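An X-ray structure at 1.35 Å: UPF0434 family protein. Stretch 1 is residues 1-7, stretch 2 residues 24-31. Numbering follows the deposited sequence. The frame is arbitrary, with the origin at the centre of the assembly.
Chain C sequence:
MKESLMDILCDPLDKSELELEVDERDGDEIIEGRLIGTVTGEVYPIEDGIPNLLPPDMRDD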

ATOM      1  N   MET C   1     -21.883  -9.630  22.047  1.00 16.23           N
ATOM      2  CA  MET C   1     -20.443  -9.533  21.763  1.00 15.90           C
ATOM      3  C   MET C   1     -19.712 -10.463  22.725  1.00 17.95           C
ATOM      4  O   MET C   1     -20.040 -10.500  23.907  1.00 16.20           O
ATOM      5  CB  MET C   1     -19.942  -8.086  21.958  1.00 17.23           C
ATOM      6  CG  MET C   1     -18.423  -7.942  21.791  1.00 19.10           C
ATOM      7  SD  MET C   1     -17.799  -6.252  22.028  1.00 20.99           S
ATOM      8  CE  MET C   1     -18.341  -5.430  20.445  1.00 20.07           C
ATOM      9  N   LYS C   2     -18.661 -11.141  22.241  1.00 17.13           N
ATOM     10  CA  LYS C   2     -17.866 -12.010  23.109  1.00 16.52           C
ATOM     11  C   LYS C   2     -17.187 -11.213  24.202  1.00 17.57           C
ATOM     12  O   LYS C   2     -16.559 -10.194  23.920  1.00 18.23           O
ATOM     13  CB  LYS C   2     -16.775 -12.699  22.271  1.00 18.37           C
ATOM     14  CG  LYS C   2     -17.246 -13.872  21.463  1.00 20.50           C
ATOM     15  CD  LYS C   2     -16.041 -14.361  20.602  1.00 28.61           C
ATOM     16  CE  LYS C   2     -16.030 -15.838  20.338  1.00 46.31           C
ATOM     17  NZ  LYS C   2     -15.400 -16.600  21.455  1.00 54.12           N
ATOM     18  N   GLU C   3     -17.236 -11.697  25.447  1.00 16.19           N
ATOM     19  CA  GLU C   3     -16.553 -11.026  26.552  1.00 16.29           C
ATOM     20  C   GLU C   3     -15.037 -10.952  26.296  1.00 21.04           C
ATOM     21  O   GLU C   3     -14.394  -9.955  26.641  1.00 20.98           O
ATOM     22  CB  GLU C   3     -16.889 -11.740  27.877  1.00 17.73           C
ATOM     23  CG  GLU C   3     -16.227 -11.098  29.073  1.00 19.42           C
ATOM     24  CD  GLU C   3     -16.550 -11.770  30.392  1.00 25.30           C
ATOM     25  OE1 GLU C   3     -17.360 -12.725  30.406  1.00 26.31           O
ATOM     26  OE2 GLU C   3     -16.050 -11.290  31.431  1.00 27.25           O
ATOM     27  N   SER C   4     -14.474 -11.987  25.652  1.00 19.36           N
ATOM     28  CA  SER C   4     -13.046 -11.989  25.282  1.00 20.76           C
ATOM     29  C   SER C   4     -12.659 -10.852  24.303  1.00 26.21           C
ATOM     30  O   SER C   4     -11.479 -10.513  24.225  1.00 30.55           O
ATOM     31  CB  SER C   4     -12.628 -13.343  24.696  1.00 23.76           C
ATOM     32  OG  SER C   4     -13.351 -13.560  23.501  1.00 25.63           O
ATOM     33  N   LEU C   5     -13.612 -10.287  23.536  1.00 21.35           N
ATOM     34  CA  LEU C   5     -13.325  -9.176  22.614  1.00 20.24           C
ATOM     35  C   LEU C   5     -13.385  -7.841  23.334  1.00 22.48           C
ATOM     36  O   LEU C   5     -12.918  -6.835  22.811  1.00 22.17           O
ATOM     37  CB  LEU C   5     -14.337  -9.151  21.450  1.00 20.06           C
ATOM     38  CG  LEU C   5     -14.005  -9.987  20.193  1.00 26.94           C
ATOM     39  CD1 LEU C   5     -13.609 -11.414  20.528  1.00 28.25           C
ATOM     40  CD2 LEU C   5     -15.187 -10.015  19.267  1.00 30.73           C
ATOM     41  N   MET C   6     -13.948  -7.807  24.554  1.00 18.89           N
ATOM     42  CA  MET C   6     -14.100  -6.538  25.273  1.00 16.88           C
ATOM     43  C   MET C   6     -12.860  -6.042  25.957  1.00 20.01           C
ATOM     44  O   MET C   6     -12.855  -4.918  26.452  1.00 20.57           O
ATOM     45  CB  MET C   6     -15.232  -6.671  26.291  1.00 18.54           C
ATOM     46  CG  MET C   6     -16.527  -7.016  25.636  1.00 19.36           C
ATOM     47  SD  MET C   6     -17.820  -7.168  26.895  1.00 20.85           S
ATOM     48  CE  MET C   6     -19.174  -7.555  25.886  1.00 19.50           C
ATOM     49  N   ASP C   7     -11.782  -6.853  25.948  1.00 19.08           N
ATOM     50  CA  ASP C   7     -10.537  -6.500  26.606  1.00 20.92           C
ATOM     51  C   ASP C   7      -9.926  -5.229  26.060  1.00 23.64           C
ATOM     52  O   ASP C   7      -9.205  -4.560  26.811  1.00 25.97           O
ATOM     53  CB  ASP C   7      -9.539  -7.667  26.592  1.00 23.00           C
ATOM     54  CG  ASP C   7      -9.029  -8.101  25.221  1.00 31.02           C
ATOM     55  OD1 ASP C   7      -9.718  -7.845  24.222  1.00 27.65           O
ATOM     56  OD2 ASP C   7      -7.921  -8.682  25.154  1.00 42.91           O
ATOM     57  N   GLU C  24     -27.414 -11.265  30.780  1.00 16.75           N
ATOM     58  CA  GLU C  24     -27.709 -12.482  30.021  1.00 16.10           C
ATOM     59  C   GLU C  24     -26.508 -12.836  29.174  1.00 16.71           C
ATOM     60  O   GLU C  24     -25.949 -11.943  28.512  1.00 16.46           O
ATOM     61  CB  GLU C  24     -28.942 -12.289  29.106  1.00 17.93           C
ATOM     62  CG  GLU C  24     -29.334 -13.535  28.320  1.00 21.90           C
ATOM     63  CD  GLU C  24     -30.453 -13.340  27.325  1.00 24.58           C
ATOM     64  OE1 GLU C  24     -30.969 -12.205  27.195  1.00 21.77           O
ATOM     65  OE2 GLU C  24     -30.801 -14.327  26.649  1.00 25.16           O
ATOM     66  N   ARG C  25     -26.115 -14.110  29.182  1.00 16.74           N
ATOM     67  CA  ARG C  25     -24.965 -14.549  28.403  1.00 16.19           C
ATOM     68  C   ARG C  25     -25.177 -15.943  27.856  1.00 19.07           C
ATOM     69  O   ARG C  25     -26.038 -16.682  28.355  1.00 20.08           O
ATOM     70  CB  ARG C  25     -23.689 -14.497  29.258  1.00 16.80           C
ATOM     71  CG  ARG C  25     -23.638 -15.527  30.402  1.00 17.71           C
ATOM     72  CD  ARG C  25     -22.368 -15.435  31.248  1.00 18.49           C
ATOM     73  NE  ARG C  25     -21.178 -15.497  30.388  1.00 18.35           N
ATOM     74  CZ  ARG C  25     -20.076 -14.774  30.564  1.00 21.82           C
ATOM     75  NH1 ARG C  25     -19.964 -13.961  31.616  1.00 20.99           N
ATOM     76  NH2 ARG C  25     -19.091 -14.832  29.680  1.00 19.88           N
ATOM     77  N   ASP C  26     -24.361 -16.299  26.874  1.00 17.01           N
ATOM     78  CA  ASP C  26     -24.361 -17.652  26.307  1.00 17.56           C
ATOM     79  C   ASP C  26     -22.909 -18.000  26.104  1.00 20.45           C
ATOM     80  O   ASP C  26     -22.331 -17.696  25.048  1.00 19.53           O
ATOM     81  CB  ASP C  26     -25.147 -17.686  24.983  1.00 20.71           C
ATOM     82  CG  ASP C  26     -25.225 -19.050  24.312  1.00 30.94           C
ATOM     83  OD1 ASP C  26     -24.629 -20.017  24.846  1.00 27.69           O
ATOM     84  OD2 ASP C  26     -25.825 -19.140  23.220  1.00 36.82           O
ATOM     85  N   GLY C  27     -22.278 -18.559  27.150  1.00 16.62           N
ATOM     86  CA  GLY C  27     -20.856 -18.828  27.096  1.00 17.42           C
ATOM     87  C   GLY C  27     -20.109 -17.514  27.058  1.00 18.01           C
ATOM     88  O   GLY C  27     -20.387 -16.638  27.873  1.00 17.31           O
ATOM     89  N   ASP C  28     -19.214 -17.348  26.082  1.00 17.05           N
ATOM     90  CA  ASP C  28     -18.453 -16.104  25.956  1.00 16.31           C
ATOM     91  C   ASP C  28     -19.326 -14.964  25.474  1.00 18.20           C
ATOM     92  O   ASP C  28     -18.990 -13.804  25.687  1.00 19.24           O
ATOM     93  CB  ASP C  28     -17.297 -16.305  24.955  1.00 17.72           C
ATOM     94  CG  ASP C  28     -16.155 -15.295  24.945  1.00 25.02           C
ATOM     95  OD1 ASP C  28     -16.011 -14.536  25.935  1.00 25.33           O
ATOM     96  OD2 ASP C  28     -15.328 -15.361  24.010  1.00 25.44           O
ATOM     97  N   GLU C  29     -20.438 -15.284  24.812  1.00 16.30           N
ATOM     98  CA  GLU C  29     -21.313 -14.255  24.254  1.00 16.72           C
ATOM     99  C   GLU C  29     -22.094 -13.470  25.319  1.00 17.75           C
ATOM    100  O   GLU C  29     -22.900 -14.052  26.025  1.00 17.75           O
ATOM    101  CB  GLU C  29     -22.284 -14.895  23.231  1.00 17.92           C
ATOM    102  CG  GLU C  29     -23.167 -13.884  22.509  1.00 22.40           C
ATOM    103  CD  GLU C  29     -22.448 -12.890  21.617  1.00 33.08           C
ATOM    104  OE1 GLU C  29     -21.253 -13.100  21.305  1.00 30.58           O
ATOM    105  OE2 GLU C  29     -23.107 -11.915  21.191  1.00 29.57           O
ATOM    106  N   ILE C  30     -21.876 -12.151  25.425  1.00 14.49           N
ATOM    107  CA  ILE C  30     -22.667 -11.295  26.302  1.00 13.77           C
ATOM    108  C   ILE C  30     -23.836 -10.767  25.479  1.00 15.90           C
ATOM    109  O   ILE C  30     -23.618 -10.071  24.477  1.00 15.76           O
ATOM    110  CB  ILE C  30     -21.827 -10.138  26.870  1.00 16.54           C
ATOM    111  CG1 ILE C  30     -20.554 -10.646  27.580  1.00 17.49           C
ATOM    112  CG2 ILE C  30     -22.684  -9.294  27.833  1.00 17.15           C
ATOM    113  CD1 ILE C  30     -20.807 -11.754  28.654  1.00 18.82           C
ATOM    114  N   ILE C  31     -25.074 -11.060  25.916  1.00 15.23           N
ATOM    115  CA  ILE C  31     -26.280 -10.704  25.160  1.00 15.86           C
ATOM    116  C   ILE C  31     -26.925  -9.468  25.754  1.00 17.07           C
ATOM    117  O   ILE C  31     -27.298  -8.566  24.996  1.00 17.76           O
ATOM    118  CB  ILE C  31     -27.269 -11.897  25.123  1.00 18.09           C
ATOM    119  CG1 ILE C  31     -26.579 -13.167  24.559  1.00 17.49           C
ATOM    120  CG2 ILE C  31     -28.540 -11.534  24.340  1.00 19.04           C
ATOM    121  CD1 ILE C  31     -27.272 -14.456  24.854  1.00 25.50           C
TER

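How does the chain's beginning fasten to the hairpin? A single beta bridge joins Lys 2 to Glu 29, flanked by backbone hydrogen bonds: Ile 30 N gives to Met 1 O at 2.9 Å, Met 1 N to Ile 30 O at 3.0 Å, and Glu 3 N to Asp 28 O at 2.8 Å. The terminal amine of Met 1 also forms a salt bridge with Glu 29, N to OE2 at 2.7 Å. The CA-to-CB bond of Glu 29 points away, but chi2 in p (64°) after a t chi1 bends the chain, and its carboxylate reaches the amine.

Why is Asp 28 so well placed? Its short side chain, with chi1 t, brings a carboxylate to the start of the 3-10 segment. OD1 accepts from Ser 4 N at 3.0 Å. OD2 accepts from Ser 4 OG at 2.7 Å, the serine being p at chi1 (63°), and pairs with Lys 2 NZ at 2.8 Å in a salt bridge. The lysine gets there with chi3 between wells at 148° and chi4 m.

What does Glu 3 reach for? Fully extended, with chi1 and chi2 both t, it puts OE1 at the edge of the Arg 25 guanidinium, 2.8 Å from NH2 and 3.1 Å from NH1, in a salt bridge. Arg 25, p at chi1 and m at chi3, is also held within its own hairpin: NE and NH2 each donate to Gly 27 O at 2.9 Å. Gly 27 lies in the type II' turn, where its positive phi favours glycine.

Where is the apolar part? Ile 30, buried and m at both chi angles, sets CG1 3.8 Å from Met 6 CE and 3.8 Å from Glu 3 CB. Met 6 is m, t, t, and that unbranched, extended chain carries its methyl to the isoleucine.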